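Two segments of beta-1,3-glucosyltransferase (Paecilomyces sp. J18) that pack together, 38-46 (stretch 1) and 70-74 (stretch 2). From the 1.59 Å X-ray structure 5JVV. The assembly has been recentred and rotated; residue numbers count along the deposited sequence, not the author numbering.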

# COMPACT_ATOMS: atom_id res chain seq x y z
N VAL A 38 4.23 -14.01 16.90
CA VAL A 38 3.93 -12.96 17.86
C VAL A 38 2.64 -12.26 17.47
O VAL A 38 1.77 -12.03 18.31
CB VAL A 38 5.07 -11.94 17.98
CG1 VAL A 38 4.60 -10.71 18.72
CG2 VAL A 38 6.26 -12.55 18.71
N ALA A 39 2.50 -11.98 16.18
CA ALA A 39 1.33 -11.26 15.67
C ALA A 39 0.06 -12.07 15.89
O ALA A 39 -0.98 -11.52 16.29
CB ALA A 39 1.50 -10.95 14.20
N GLU A 40 0.14 -13.37 15.64
CA GLU A 40 -1.02 -14.23 15.83
C GLU A 40 -1.40 -14.32 17.30
O GLU A 40 -2.58 -14.33 17.65
CB GLU A 40 -0.78 -15.62 15.23
CG GLU A 40 -0.82 -15.59 13.69
CD GLU A 40 -0.34 -16.88 13.06
OE1 GLU A 40 0.29 -17.70 13.77
OE2 GLU A 40 -0.57 -17.07 11.84
N GLY A 41 -0.39 -14.35 18.17
CA GLY A 41 -0.64 -14.45 19.60
C GLY A 41 -1.29 -13.21 20.19
O GLY A 41 -2.04 -13.29 21.17
N GLU A 42 -1.02 -12.06 19.59
CA GLU A 42 -1.49 -10.79 20.12
C GLU A 42 -2.67 -10.27 19.30
O GLU A 42 -3.14 -9.14 19.49
CB GLU A 42 -0.34 -9.77 20.18
CG GLU A 42 0.78 -10.27 21.09
CD GLU A 42 1.91 -9.29 21.28
OE1 GLU A 42 2.93 -9.70 21.87
OE2 GLU A 42 1.78 -8.12 20.86
N GLY A 43 -3.15 -11.12 18.39
CA GLY A 43 -4.34 -10.83 17.61
C GLY A 43 -4.14 -9.86 16.45
O GLY A 43 -5.12 -9.40 15.86
N LEU A 44 -2.89 -9.56 16.12
CA LEU A 44 -2.61 -8.66 14.99
C LEU A 44 -2.81 -9.33 13.64
O LEU A 44 -3.00 -8.67 12.62
CB LEU A 44 -1.18 -8.11 15.06
CG LEU A 44 -0.93 -6.84 15.89
CD1 LEU A 44 -1.45 -6.96 17.30
CD2 LEU A 44 0.56 -6.49 15.89
N VAL A 45 -2.73 -10.65 13.63
CA VAL A 45 -2.91 -11.42 12.40
C VAL A 45 -3.83 -12.58 12.69
O VAL A 45 -3.67 -13.29 13.68
CB VAL A 45 -1.56 -11.96 11.87
CG1 VAL A 45 -1.80 -12.99 10.76
CG2 VAL A 45 -0.69 -10.82 11.36
N LYS A 46 -4.82 -12.76 11.81
CA LYS A 46 -5.75 -13.87 11.94
C LYS A 46 -6.44 -14.09 10.61
O LYS A 46 -6.46 -13.19 9.76
CB LYS A 46 -6.79 -13.57 13.02
CG LYS A 46 -7.62 -12.31 12.77
CD LYS A 46 -8.43 -11.91 14.00
CE LYS A 46 -9.20 -10.61 13.75
NZ LYS A 46 -9.84 -10.08 15.00
N ARG A 70 4.58 1.33 17.89
CA ARG A 70 3.34 0.56 18.05
C ARG A 70 3.42 -0.68 17.17
O ARG A 70 3.85 -0.60 16.01
CB ARG A 70 2.14 1.43 17.66
CG ARG A 70 0.80 0.74 17.80
CD ARG A 70 -0.38 1.73 17.87
NE ARG A 70 -0.33 2.57 19.07
CZ ARG A 70 -0.57 2.16 20.31
NH1 ARG A 70 -0.88 0.89 20.57
NH2 ARG A 70 -0.48 3.02 21.32
N LYS A 71 3.03 -1.83 17.71
CA LYS A 71 3.19 -3.09 16.98
C LYS A 71 2.34 -3.20 15.73
O LYS A 71 1.17 -2.81 15.71
CB LYS A 71 2.91 -4.28 17.90
CG LYS A 71 4.02 -4.49 18.91
CD LYS A 71 3.55 -5.43 20.00
CE LYS A 71 4.65 -5.66 21.01
NZ LYS A 71 4.15 -6.52 22.13
N SER A 72 2.95 -3.77 14.70
CA SER A 72 2.32 -3.91 13.41
C SER A 72 3.05 -5.04 12.69
O SER A 72 3.93 -5.70 13.27
CB SER A 72 2.43 -2.59 12.63
OG SER A 72 1.68 -2.62 11.41
N VAL A 73 2.68 -5.26 11.43
CA VAL A 73 3.35 -6.26 10.61
C VAL A 73 3.67 -5.72 9.21
O VAL A 73 3.07 -4.74 8.73
CB VAL A 73 2.53 -7.57 10.49
CG1 VAL A 73 2.42 -8.25 11.85
CG2 VAL A 73 1.15 -7.29 9.88
N ARG A 74 4.65 -6.36 8.58
CA ARG A 74 5.06 -6.02 7.23
C ARG A 74 5.32 -7.35 6.53
O ARG A 74 6.26 -8.08 6.88
CB ARG A 74 6.30 -5.11 7.24
CG ARG A 74 6.98 -4.98 5.90
CD ARG A 74 7.97 -3.81 5.86
NE ARG A 74 8.94 -3.96 4.77
CZ ARG A 74 9.68 -2.97 4.27
NH1 ARG A 74 9.53 -1.73 4.73
NH2 ARG A 74 10.54 -3.21 3.30

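The first stretch is the end of a helix and the turn that follows it. Residues 38 to 41 hold helical angles, Glu 42 is the first to leave them (phi/psi -104/8), and Gly 43 adopts a positive phi of 78°, a conformation that by itself favours glycine. The carbonyl of Ala 39 gathers the turn together: Leu 44 N donates to Ala 39 O at 2.7 Å, while Val 45 N reaches the same oxygen, Ala 39 O, in a weak bond of 3.3 Å. The chain then enters a strand at Val 45. The second stretch is extended, and no backbone hydrogen bond joins the two. The backbones stand apart, with 7.0 Å between Leu 44 CA and Ser 72 CA and 7.4 Å between Ala 39 CA and Val 73 CA, so the contact is made chiefly by side chains filling the gap.

Alternation along the extended segment sets which of its side chains face the first stretch. The CA-to-CB bonds of Lys 71 and Val 73 point toward it, whereas that of Ser 72 points away; Ser 72 meets the first stretch through its backbone alone, and its hydroxyl is hydrogen-bonded elsewhere in the structure.

At the buried end, Val 73 meets two apolar side chains. Val 73 CG1 lies 3.7 Å from Ala 39 CB and 4.1 Å from Val 45 CG2, so a single methyl touches both the helix and the strand after the turn. The short side chain of Ala 39 is already enough to reach the Val 73 methyl, and the branched valines supply compact apolar surface without polar groups to satisfy.

Leu 44, also buried, packs against backbone as well as side chain. Leu 44 CD2 is 3.7 Å from Lys 71 O, 3.8 Å from Ser 72 N and 3.8 Å from Lys 71 CB. These are van der Waals contacts: a methyl cannot hydrogen-bond conventionally to the polar backbone atoms, but it fills the space beside them.

Toward the exposed side the chemistry changes. Lys 71 is long enough to combine both kinds of contact, its CB meeting the leucine while the outer part of its chain, with chi2 to chi4 all t, carries the ammonium group to Glu 42. Lys 71 NZ lies 3.1 Å from Glu 42 OE2, forming a salt bridge reinforced by a hydrogen bond, and makes a second, weak hydrogen bond to Glu 42 OE1 at 3.4 Å. Charged residues suit this place, since Glu 42 is exposed and Lys 71 partly so.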